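PDB 1UES: superoxide dismutase from Porphyromonas gingivalis, which catalyses the dismutation of superoxide radicals to dioxygen and hydrogen peroxide, using one manganese or iron ion in each subunit of a homodimer. Local coordinates for residues Pro17-His27 with Asp157-Tyr167; Ile6-Leu15 with Asn75-Pro83. The protein carries 1 engineered substitution. One frame throughout, in Å; residues are numbered along the deposited sequence.

Contact 1 of 2, residues Pro17-His27 with Asp157-Tyr167. With MN (manganese (II) ion), chain E.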
loop_
_atom_site.group_PDB
_atom_site.type_symbol
_atom_site.label_atom_id
_atom_site.label_comp_id
_atom_site.label_asym_id
_atom_site.label_seq_id
_atom_site.Cartn_x
_atom_site.Cartn_y
_atom_site.Cartn_z
ATOM N N PRO A 17 -9.100 -12.087 -17.327
ATOM C CA PRO A 17 -9.100 -10.711 -16.819
ATOM C C PRO A 17 -8.735 -10.435 -15.366
ATOM O O PRO A 17 -8.576 -9.260 -14.988
ATOM C CB PRO A 17 -10.528 -10.290 -17.036
ATOM C CG PRO A 17 -11.277 -11.514 -16.655
ATOM C CD PRO A 17 -10.455 -12.658 -17.244
ATOM N N VAL A 18 -8.613 -11.495 -14.586
ATOM C CA VAL A 18 -8.352 -11.409 -13.143
ATOM C C VAL A 18 -7.025 -10.700 -12.834
ATOM O O VAL A 18 -6.943 -9.889 -11.903
ATOM C CB VAL A 18 -8.430 -12.817 -12.513
ATOM C CG1 VAL A 18 -8.238 -12.717 -10.985
ATOM C CG2 VAL A 18 -9.803 -13.457 -12.840
ATOM N N ILE A 19 -6.001 -11.057 -13.593
ATOM C CA ILE A 19 -4.706 -10.387 -13.527
ATOM C C ILE A 19 -4.461 -10.223 -15.031
ATOM O O ILE A 19 -4.084 -11.175 -15.716
ATOM C CB ILE A 19 -3.593 -11.246 -12.869
ATOM C CG1 ILE A 19 -3.981 -11.556 -11.419
ATOM C CG2 ILE A 19 -2.262 -10.451 -12.835
ATOM C CD1 ILE A 19 -2.944 -12.360 -10.642
ATOM N N SER A 20 -4.737 -9.018 -15.520
ATOM C CA SER A 20 -4.635 -8.682 -16.936
ATOM C C SER A 20 -3.211 -8.730 -17.434
ATOM O O SER A 20 -2.262 -8.761 -16.653
ATOM C CB SER A 20 -5.196 -7.290 -17.191
ATOM O OG SER A 20 -4.291 -6.320 -16.698
ATOM N N LYS A 21 -3.077 -8.721 -18.750
ATOM C CA LYS A 21 -1.774 -8.748 -19.379
ATOM C C LYS A 21 -1.004 -7.497 -18.942
ATOM O O LYS A 21 0.184 -7.561 -18.655
ATOM C CB LYS A 21 -1.923 -8.799 -20.906
ATOM C CG LYS A 21 -0.704 -8.262 -21.632
ATOM C CD LYS A 21 -0.857 -8.259 -23.153
ATOM C CE LYS A 21 0.540 -8.098 -23.815
ATOM N NZ LYS A 21 1.149 -9.436 -24.042
ATOM N N GLU A 22 -1.696 -6.368 -18.862
ATOM C CA GLU A 22 -1.070 -5.121 -18.467
ATOM C C GLU A 22 -0.601 -5.220 -17.015
ATOM O O GLU A 22 0.496 -4.768 -16.672
ATOM C CB GLU A 22 -2.074 -3.970 -18.652
ATOM C CG GLU A 22 -2.466 -3.703 -20.137
ATOM C CD GLU A 22 -3.657 -4.554 -20.692
ATOM O OE1 GLU A 22 -4.187 -5.489 -20.021
ATOM O OE2 GLU A 22 -4.067 -4.273 -21.867
ATOM N N THR A 23 -1.434 -5.810 -16.164
ATOM C CA THR A 23 -1.032 -5.972 -14.767
ATOM C C THR A 23 0.176 -6.895 -14.655
ATOM O O THR A 23 1.115 -6.586 -13.897
ATOM C CB THR A 23 -2.207 -6.459 -13.914
ATOM O OG1 THR A 23 -3.117 -5.367 -13.799
ATOM C CG2 THR A 23 -1.763 -6.817 -12.487
ATOM N N VAL A 24 0.185 -8.010 -15.375
ATOM C CA VAL A 24 1.353 -8.895 -15.314
ATOM C C VAL A 24 2.610 -8.114 -15.766
ATOM O O VAL A 24 3.681 -8.198 -15.132
ATOM C CB VAL A 24 1.162 -10.150 -16.215
ATOM C CG1 VAL A 24 2.463 -10.924 -16.311
ATOM C CG2 VAL A 24 0.047 -11.027 -15.663
ATOM N N GLU A 25 2.489 -7.333 -16.841
ATOM C CA GLU A 25 3.631 -6.549 -17.324
ATOM C C GLU A 25 4.222 -5.618 -16.228
ATOM O O GLU A 25 5.446 -5.530 -16.065
ATOM C CB GLU A 25 3.223 -5.752 -18.585
ATOM C CG GLU A 25 4.021 -4.481 -18.792
ATOM C CD GLU A 25 3.846 -3.877 -20.172
ATOM O OE1 GLU A 25 4.555 -2.881 -20.492
ATOM O OE2 GLU A 25 2.994 -4.400 -20.937
ATOM N N PHE A 26 3.385 -4.924 -15.459
ATOM C CA PHE A 26 3.919 -4.065 -14.419
ATOM C C PHE A 26 4.225 -4.818 -13.115
ATOM O O PHE A 26 5.267 -4.610 -12.485
ATOM C CB PHE A 26 2.931 -2.914 -14.130
ATOM C CG PHE A 26 2.880 -1.916 -15.230
ATOM C CD1 PHE A 26 3.896 -0.970 -15.339
ATOM C CD2 PHE A 26 1.887 -1.965 -16.194
ATOM C CE1 PHE A 26 3.942 -0.073 -16.409
ATOM C CE2 PHE A 26 1.908 -1.080 -17.280
ATOM C CZ PHE A 26 2.944 -0.127 -17.392
ATOM N N HIS A 27 3.309 -5.691 -12.717
ATOM C CA HIS A 27 3.461 -6.408 -11.448
ATOM C C HIS A 27 4.689 -7.310 -11.464
ATOM O O HIS A 27 5.547 -7.231 -10.570
ATOM C CB HIS A 27 2.172 -7.217 -11.162
ATOM C CG HIS A 27 2.021 -7.594 -9.727
ATOM N ND1 HIS A 27 0.910 -8.243 -9.233
ATOM C CD2 HIS A 27 2.827 -7.363 -8.670
ATOM C CE1 HIS A 27 1.036 -8.394 -7.928
ATOM N NE2 HIS A 27 2.185 -7.855 -7.566
ATOM N N ASP A 157 -2.238 -11.233 -2.943
ATOM C CA ASP A 157 -1.522 -9.973 -2.768
ATOM C C ASP A 157 -2.565 -8.866 -2.659
ATOM O O ASP A 157 -3.391 -8.710 -3.581
ATOM C CB ASP A 157 -0.674 -9.775 -4.013
ATOM C CG ASP A 157 0.281 -8.614 -3.918
ATOM O OD1 ASP A 157 0.307 -7.930 -2.876
ATOM O OD2 ASP A 157 0.990 -8.438 -4.944
ATOM N N VAL A 158 -2.551 -8.104 -1.555
ATOM C CA VAL A 158 -3.507 -7.016 -1.443
ATOM C C VAL A 158 -2.849 -5.662 -1.502
ATOM O O VAL A 158 -3.438 -4.645 -1.126
ATOM C CB VAL A 158 -4.508 -7.167 -0.251
ATOM C CG1 VAL A 158 -5.290 -8.491 -0.431
ATOM C CG2 VAL A 158 -3.775 -7.154 1.095
ATOM N N TRP A 159 -1.615 -5.668 -2.019
ATOM C CA TRP A 159 -0.932 -4.406 -2.303
ATOM C C TRP A 159 -1.825 -3.916 -3.457
ATOM O O TRP A 159 -2.232 -4.699 -4.294
ATOM C CB TRP A 159 0.482 -4.642 -2.853
ATOM C CG TRP A 159 1.512 -4.792 -1.770
ATOM C CD1 TRP A 159 1.575 -5.780 -0.840
ATOM C CD2 TRP A 159 2.615 -3.926 -1.530
ATOM N NE1 TRP A 159 2.657 -5.587 -0.013
ATOM C CE2 TRP A 159 3.320 -4.449 -0.413
ATOM C CE3 TRP A 159 3.084 -2.751 -2.148
ATOM C CZ2 TRP A 159 4.483 -3.832 0.108
ATOM C CZ3 TRP A 159 4.249 -2.133 -1.636
ATOM C CH2 TRP A 159 4.932 -2.685 -0.510
ATOM N N GLU A 160 -2.178 -2.639 -3.448
ATOM C CA GLU A 160 -3.049 -2.124 -4.498
ATOM C C GLU A 160 -2.555 -2.326 -5.914
ATOM O O GLU A 160 -3.364 -2.481 -6.830
ATOM C CB GLU A 160 -3.345 -0.636 -4.223
ATOM C CG GLU A 160 -4.161 -0.449 -2.952
ATOM C CD GLU A 160 -4.442 1.001 -2.635
ATOM O OE1 GLU A 160 -3.487 1.806 -2.665
ATOM O OE2 GLU A 160 -5.618 1.336 -2.378
ATOM N N HIS A 161 -1.241 -2.354 -6.124
ATOM C CA HIS A 161 -0.727 -2.558 -7.477
ATOM C C HIS A 161 -1.142 -3.935 -8.070
ATOM O O HIS A 161 -1.134 -4.128 -9.259
ATOM C CB HIS A 161 0.812 -2.392 -7.520
ATOM C CG HIS A 161 1.577 -3.413 -6.741
ATOM N ND1 HIS A 161 2.457 -3.064 -5.744
ATOM C CD2 HIS A 161 1.657 -4.769 -6.848
ATOM C CE1 HIS A 161 3.049 -4.138 -5.267
ATOM N NE2 HIS A 161 2.584 -5.189 -5.913
ATOM N N ALA A 162 -1.555 -4.868 -7.227
ATOM C CA ALA A 162 -1.943 -6.180 -7.704
ATOM C C ALA A 162 -3.276 -6.150 -8.421
ATOM O O ALA A 162 -3.562 -7.016 -9.191
ATOM C CB ALA A 162 -2.010 -7.148 -6.523
ATOM N N TYR A 163 -4.070 -5.110 -8.199
ATOM C CA TYR A 163 -5.405 -5.143 -8.783
ATOM C C TYR A 163 -5.933 -3.796 -9.217
ATOM O O TYR A 163 -6.972 -3.731 -9.858
ATOM C CB TYR A 163 -6.400 -5.736 -7.742
ATOM C CG TYR A 163 -6.479 -5.012 -6.395
ATOM C CD1 TYR A 163 -7.255 -3.840 -6.245
ATOM C CD2 TYR A 163 -5.761 -5.449 -5.282
ATOM C CE1 TYR A 163 -7.308 -3.139 -5.032
ATOM C CE2 TYR A 163 -5.794 -4.770 -4.075
ATOM C CZ TYR A 163 -6.579 -3.604 -3.944
ATOM O OH TYR A 163 -6.710 -2.941 -2.753
ATOM N N TYR A 164 -5.238 -2.718 -8.905
ATOM C CA TYR A 164 -5.804 -1.414 -9.209
ATOM C C TYR A 164 -6.121 -1.124 -10.673
ATOM O O TYR A 164 -7.106 -0.453 -10.981
ATOM C CB TYR A 164 -4.904 -0.309 -8.643
ATOM C CG TYR A 164 -5.736 0.836 -8.137
ATOM C CD1 TYR A 164 -6.394 0.741 -6.923
ATOM C CD2 TYR A 164 -5.942 1.969 -8.912
ATOM C CE1 TYR A 164 -7.260 1.749 -6.471
ATOM C CE2 TYR A 164 -6.803 2.991 -8.473
ATOM C CZ TYR A 164 -7.465 2.859 -7.244
ATOM O OH TYR A 164 -8.389 3.805 -6.831
ATOM N N LEU A 165 -5.302 -1.627 -11.579
ATOM C CA LEU A 165 -5.539 -1.304 -12.992
ATOM C C LEU A 165 -6.862 -1.835 -13.482
ATOM O O LEU A 165 -7.499 -1.201 -14.334
ATOM C CB LEU A 165 -4.434 -1.852 -13.885
ATOM C CG LEU A 165 -3.034 -1.241 -13.748
ATOM C CD1 LEU A 165 -2.101 -1.872 -14.796
ATOM C CD2 LEU A 165 -3.083 0.259 -13.924
ATOM N N THR A 166 -7.284 -2.971 -12.941
ATOM C CA THR A 166 -8.539 -3.598 -13.376
ATOM C C THR A 166 -9.722 -3.371 -12.427
ATOM O O THR A 166 -10.862 -3.215 -12.882
ATOM C CB THR A 166 -8.344 -5.143 -13.552
ATOM O OG1 THR A 166 -7.397 -5.405 -14.601
ATOM C CG2 THR A 166 -9.654 -5.823 -13.899
ATOM N N TYR A 167 -9.457 -3.390 -11.123
ATOM C CA TYR A 167 -10.496 -3.280 -10.096
ATOM C C TYR A 167 -10.558 -1.991 -9.311
ATOM O O TYR A 167 -11.508 -1.791 -8.536
ATOM C CB TYR A 167 -10.326 -4.390 -9.075
ATOM C CG TYR A 167 -10.452 -5.770 -9.645
ATOM C CD1 TYR A 167 -11.670 -6.447 -9.587
ATOM C CD2 TYR A 167 -9.369 -6.396 -10.287
ATOM C CE1 TYR A 167 -11.824 -7.704 -10.150
ATOM C CE2 TYR A 167 -9.524 -7.670 -10.855
ATOM C CZ TYR A 167 -10.752 -8.311 -10.789
ATOM O OH TYR A 167 -10.947 -9.563 -11.371
HETATM MN MN MN E . 2.675 -7.371 -5.489
HETATM O O HOH W 1 -5.691 -7.593 -11.035
HETATM O O HOH W 2 -5.358 -6.789 -13.657
HETATM O O HOH W 3 -3.145 -3.615 -11.302
HETATM O O HOH W 4 -1.734 -9.030 -9.744
HETATM O O HOH W 5 2.976 -7.038 -3.295
#
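His27, near the start of helix 21-42, meets Asp157 and His161 at the metal site of the iron/manganese superoxide dismutase fold. The site lies where the alpha-hairpin domain joins the C-terminal domain. Here it holds manganese, with His74 and water 5 completing the five ligands. The His27 side chain can be followed outward. Its CB leaves the helix with CG anti to the backbone N (chi1 -160°), which swings the ring toward segment 157-167. CG and CD2 lie beside His161 CD2, which sits over one ring face. The two rings form an offset edge-to-face pair with planes 70° apart. On the other branch, ND1 donates to water 4, which in turn donates to Ala162 O. His27 CE1 packs on Ala162 CB at 3.6 Å and also lies close to Asp157 OD2. At the tip, His27 NE2 binds manganese at 2.2 Å, and Asp157 OD2 lies at the ring edge, in plane. With NE2 on the metal and ND1 on water 4, the ring is held at both nitrogens. Asp157 OD2 is itself a ligand, at 2.1 Å from the manganese. His161 ND1 is hydrogen-bonded to Glu160 OE2 of the second subunit, so the dimer interface reaches a metal ligand.

Farther from the metal, water carries the polar contact. Water 1 joins Val18 O to Ala162 O, and water 3 joins Thr23 OG1 to His161 O and Leu165 N. Ser20 caps helix 21-42 through Thr23 N to Ser20 OG, 3.0 Å. Thr23 OG1 also packs against Leu165 CB. Water 2 lies between Thr23 OG1 and Thr166 OG1, 2.6 Å from Thr166 OG1.

Contact 2 of 2, residues Ile6-Leu15 with Asn75-Pro83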
loop_
_atom_site.group_PDB
_atom_site.type_symbol
_atom_site.label_atom_id
_atom_site.label_comp_id
_atom_site.label_asym_id
_atom_site.label_seq_id
_atom_site.Cartn_x
_atom_site.Cartn_y
_atom_site.Cartn_z
ATOM N N ILE A 6 11.884 -14.386 -11.679
ATOM C CA ILE A 6 11.355 -15.645 -12.163
ATOM C C ILE A 6 10.677 -15.567 -13.540
ATOM O O ILE A 6 10.105 -14.560 -13.934
ATOM C CB ILE A 6 10.375 -16.274 -11.161
ATOM C CG1 ILE A 6 9.214 -15.311 -10.886
ATOM C CG2 ILE A 6 11.104 -16.615 -9.868
ATOM C CD1 ILE A 6 8.031 -16.003 -10.347
ATOM N N SER A 7 10.793 -16.649 -14.286
ATOM C CA SER A 7 10.166 -16.710 -15.593
ATOM C C SER A 7 8.785 -17.258 -15.262
ATOM O O SER A 7 8.672 -18.135 -14.424
ATOM C CB SER A 7 10.938 -17.678 -16.485
ATOM O OG SER A 7 10.877 -18.968 -15.910
ATOM N N LEU A 8 7.737 -16.726 -15.885
ATOM C CA LEU A 8 6.378 -17.188 -15.603
ATOM C C LEU A 8 6.098 -18.510 -16.297
ATOM O O LEU A 8 6.565 -18.731 -17.408
ATOM C CB LEU A 8 5.362 -16.148 -16.053
ATOM C CG LEU A 8 5.458 -14.834 -15.298
ATOM C CD1 LEU A 8 4.556 -13.850 -15.989
ATOM C CD2 LEU A 8 5.049 -15.019 -13.825
ATOM N N PRO A 9 5.332 -19.405 -15.645
ATOM C CA PRO A 9 4.980 -20.723 -16.178
ATOM C C PRO A 9 3.814 -20.708 -17.161
ATOM O O PRO A 9 3.330 -21.771 -17.564
ATOM C CB PRO A 9 4.666 -21.549 -14.927
ATOM C CG PRO A 9 4.365 -20.577 -13.852
ATOM C CD PRO A 9 4.763 -19.194 -14.300
ATOM N N TYR A 10 3.397 -19.506 -17.543
ATOM C CA TYR A 10 2.287 -19.301 -18.478
ATOM C C TYR A 10 2.503 -18.003 -19.257
ATOM O O TYR A 10 3.355 -17.187 -18.904
ATOM C CB TYR A 10 0.969 -19.227 -17.699
ATOM C CG TYR A 10 1.064 -18.414 -16.437
ATOM C CD1 TYR A 10 1.045 -17.011 -16.481
ATOM C CD2 TYR A 10 1.194 -19.034 -15.201
ATOM C CE1 TYR A 10 1.164 -16.253 -15.335
ATOM C CE2 TYR A 10 1.312 -18.292 -14.038
ATOM C CZ TYR A 10 1.305 -16.895 -14.110
ATOM O OH TYR A 10 1.536 -16.159 -12.982
ATOM N N ALA A 11 1.728 -17.819 -20.330
ATOM C CA ALA A 11 1.811 -16.636 -21.176
ATOM C C ALA A 11 1.366 -15.433 -20.349
ATOM O O ALA A 11 0.539 -15.595 -19.438
ATOM C CB ALA A 11 0.891 -16.818 -22.375
ATOM N N VAL A 12 1.894 -14.248 -20.650
ATOM C CA VAL A 12 1.541 -13.064 -19.857
ATOM C C VAL A 12 0.073 -12.666 -19.864
ATOM O O VAL A 12 -0.349 -11.876 -19.005
ATOM C CB VAL A 12 2.373 -11.830 -20.224
ATOM C CG1 VAL A 12 3.841 -12.118 -19.992
ATOM C CG2 VAL A 12 2.108 -11.414 -21.660
ATOM N N ASP A 13 -0.709 -13.185 -20.810
ATOM C CA ASP A 13 -2.127 -12.846 -20.844
ATOM C C ASP A 13 -2.980 -14.016 -20.369
ATOM O O ASP A 13 -4.206 -13.971 -20.437
ATOM C CB ASP A 13 -2.534 -12.439 -22.277
ATOM C CG ASP A 13 -2.431 -13.595 -23.281
ATOM O OD1 ASP A 13 -1.749 -14.600 -22.992
ATOM O OD2 ASP A 13 -3.049 -13.508 -24.380
ATOM N N ALA A 14 -2.333 -15.064 -19.867
ATOM C CA ALA A 14 -3.051 -16.264 -19.431
ATOM C C ALA A 14 -4.018 -16.106 -18.246
ATOM O O ALA A 14 -4.949 -16.892 -18.117
ATOM C CB ALA A 14 -2.042 -17.390 -19.137
ATOM N N LEU A 15 -3.794 -15.108 -17.384
ATOM C CA LEU A 15 -4.664 -14.891 -16.217
ATOM C C LEU A 15 -5.690 -13.774 -16.397
ATOM O O LEU A 15 -6.451 -13.476 -15.476
ATOM C CB LEU A 15 -3.833 -14.611 -14.945
ATOM C CG LEU A 15 -2.656 -15.581 -14.752
ATOM C CD1 LEU A 15 -1.865 -15.162 -13.524
ATOM C CD2 LEU A 15 -3.140 -17.023 -14.577
ATOM N N ASN A 75 7.174 -14.726 -5.838
ATOM C CA ASN A 75 7.536 -15.978 -6.480
ATOM C C ASN A 75 6.472 -17.034 -6.265
ATOM O O ASN A 75 6.099 -17.720 -7.206
ATOM C CB ASN A 75 8.903 -16.468 -6.000
ATOM C CG ASN A 75 10.046 -15.623 -6.555
ATOM O OD1 ASN A 75 9.830 -14.762 -7.414
ATOM N ND2 ASN A 75 11.272 -15.874 -6.076
ATOM N N LEU A 76 5.968 -17.160 -5.042
ATOM C CA LEU A 76 4.909 -18.108 -4.745
ATOM C C LEU A 76 3.578 -17.662 -5.363
ATOM O O LEU A 76 2.787 -18.459 -5.863
ATOM C CB LEU A 76 4.763 -18.226 -3.228
ATOM C CG LEU A 76 6.007 -18.853 -2.564
ATOM C CD1 LEU A 76 5.952 -18.645 -1.076
ATOM C CD2 LEU A 76 6.097 -20.356 -2.906
ATOM N N TYR A 77 3.313 -16.368 -5.315
ATOM C CA TYR A 77 2.074 -15.849 -5.848
ATOM C C TYR A 77 1.935 -16.122 -7.352
ATOM O O TYR A 77 0.970 -16.737 -7.811
ATOM C CB TYR A 77 2.023 -14.337 -5.525
ATOM C CG TYR A 77 0.917 -13.550 -6.191
ATOM C CD1 TYR A 77 -0.351 -13.481 -5.623
ATOM C CD2 TYR A 77 1.181 -12.769 -7.330
ATOM C CE1 TYR A 77 -1.340 -12.643 -6.158
ATOM C CE2 TYR A 77 0.201 -11.923 -7.870
ATOM C CZ TYR A 77 -1.054 -11.864 -7.268
ATOM O OH TYR A 77 -1.984 -10.941 -7.696
ATOM N N PHE A 78 2.918 -15.733 -8.143
ATOM C CA PHE A 78 2.749 -15.953 -9.572
ATOM C C PHE A 78 2.760 -17.424 -9.927
ATOM O O PHE A 78 2.083 -17.834 -10.850
ATOM C CB PHE A 78 3.823 -15.241 -10.377
ATOM C CG PHE A 78 3.669 -13.748 -10.384
ATOM C CD1 PHE A 78 4.651 -12.946 -9.809
ATOM C CD2 PHE A 78 2.531 -13.154 -10.935
ATOM C CE1 PHE A 78 4.508 -11.580 -9.774
ATOM C CE2 PHE A 78 2.388 -11.751 -10.890
ATOM C CZ PHE A 78 3.376 -10.991 -10.316
ATOM N N THR A 79 3.505 -18.229 -9.201
ATOM C CA THR A 79 3.551 -19.632 -9.606
ATOM C C THR A 79 2.351 -20.478 -9.215
ATOM O O THR A 79 2.243 -21.628 -9.649
ATOM C CB THR A 79 4.846 -20.323 -9.131
ATOM O OG1 THR A 79 5.004 -20.193 -7.715
ATOM C CG2 THR A 79 6.023 -19.730 -9.856
ATOM N N GLN A 80 1.416 -19.918 -8.460
ATOM C CA GLN A 80 0.293 -20.735 -8.035
ATOM C C GLN A 80 -0.920 -20.614 -8.935
ATOM O O GLN A 80 -1.914 -21.295 -8.701
ATOM C CB GLN A 80 -0.114 -20.385 -6.601
ATOM C CG GLN A 80 -0.822 -19.035 -6.516
ATOM C CD GLN A 80 -0.779 -18.351 -5.156
ATOM O OE1 GLN A 80 -0.261 -18.864 -4.149
ATOM N NE2 GLN A 80 -1.338 -17.154 -5.122
ATOM N N PHE A 81 -0.823 -19.764 -9.943
ATOM C CA PHE A 81 -1.940 -19.515 -10.863
ATOM C C PHE A 81 -1.779 -20.177 -12.217
ATOM O O PHE A 81 -0.663 -20.337 -12.703
ATOM C CB PHE A 81 -2.099 -17.993 -11.095
ATOM C CG PHE A 81 -2.383 -17.199 -9.854
ATOM C CD1 PHE A 81 -3.375 -17.587 -8.957
ATOM C CD2 PHE A 81 -1.680 -16.018 -9.602
ATOM C CE1 PHE A 81 -3.664 -16.803 -7.827
ATOM C CE2 PHE A 81 -1.964 -15.233 -8.482
ATOM C CZ PHE A 81 -2.952 -15.622 -7.596
ATOM N N ARG A 82 -2.911 -20.553 -12.824
ATOM C CA ARG A 82 -2.932 -21.141 -14.148
ATOM C C ARG A 82 -4.295 -20.948 -14.762
ATOM O O ARG A 82 -5.284 -20.818 -14.049
ATOM C CB ARG A 82 -2.692 -22.665 -14.113
ATOM C CG ARG A 82 -1.294 -23.101 -13.683
ATOM C CD ARG A 82 -0.260 -22.793 -14.763
ATOM N NE ARG A 82 1.002 -23.487 -14.495
ATOM C CZ ARG A 82 1.795 -23.218 -13.460
ATOM N NH1 ARG A 82 1.461 -22.263 -12.598
ATOM N NH2 ARG A 82 2.916 -23.918 -13.278
ATOM N N PRO A 83 -4.348 -20.865 -16.097
ATOM C CA PRO A 83 -5.641 -20.717 -16.763
ATOM C C PRO A 83 -6.241 -22.136 -16.819
ATOM O O PRO A 83 -5.518 -23.135 -16.672
ATOM C CB PRO A 83 -5.270 -20.211 -18.150
ATOM C CG PRO A 83 -3.922 -20.817 -18.419
ATOM C CD PRO A 83 -3.229 -20.857 -17.059
HETATM O O HOH W 6 11.445 -13.222 -9.002
#
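Tyr10 reaches from the N-terminal loop to the last turn of helix 62-79, within the alpha-hairpin domain of the superoxide dismutase fold. Segment 6-15 has no regular helix or strand. It runs along that turn and the chain that follows, and a type I beta turn from Ala11 to Ala14 bends it back.

One direct hydrogen bond joins the segments. Tyr10 OH donates to Phe78 O at 2.8 Å. The carbonyl oxygen lies at the ring edge, in plane, while the donor is tilted 25° from the carbonyl plane. Tyr10 CG stands between its backbone N and carbonyl carbon (chi1 42°), which turns the ring toward the helix. A second polar link uses water 6, which accepts from Ile6 N and donates to Asn75 OD1.

Apolar side chains pack along the rest of the contact. Ile6 CG2 comes to 3.3 Å from Asn75 OD1, the oxygen that water 6 binds, and Ile6 CD1 reaches toward Phe78 CB and Thr79 CG2. Leu8 CD2 meets Phe78 CB at 3.7 Å. The Phe78 ring continues inward and meets the metal ligand His27 edge-to-face, so Leu8 touches a residue that is itself in contact with a metal ligand. Both methyls of Leu15 touch Phe81 CB. Ala14 packs on the Pro83 ring, Ala14 CB to Pro83 CG 4.0 Å.

The charged group is Arg82. Its chain bends at chi2 (-71°) and brings the guanidinium back toward Thr79 O. Pro9 CB lies over one face, 3.4 Å from Arg82 NH2. NH1 donates to two carbonyls of its own segment. The two bonds fix how the group is turned; the NH1 donor stands above both carbonyl planes. Arg82 NH1 is 3.1 Å from Thr79 O and 2.9 Å from Phe81 O.

In the fold
From the N terminus the chain first lays down 6-15, then 17-27 at the start of helix 21-42. The helical hairpin follows and ends in helix 62-79. Residues 75-83 then return to 6-15, and contact 2 closes a loop within the alpha-hairpin domain. The chain next builds the C-terminal domain with its three-stranded sheet. From the end of strand 151-157 onward it returns to 17-27, and contact 1 closes the longer loop between the domains. The two loops cross, since their segments alternate. The contacts also touch: Val24 packs on Leu8 and Val12, and Ile19 on Tyr77. Together they tie the N-terminal loop to both hairpin helices and, through contact 1, the hairpin to the C-terminal domain at the metal.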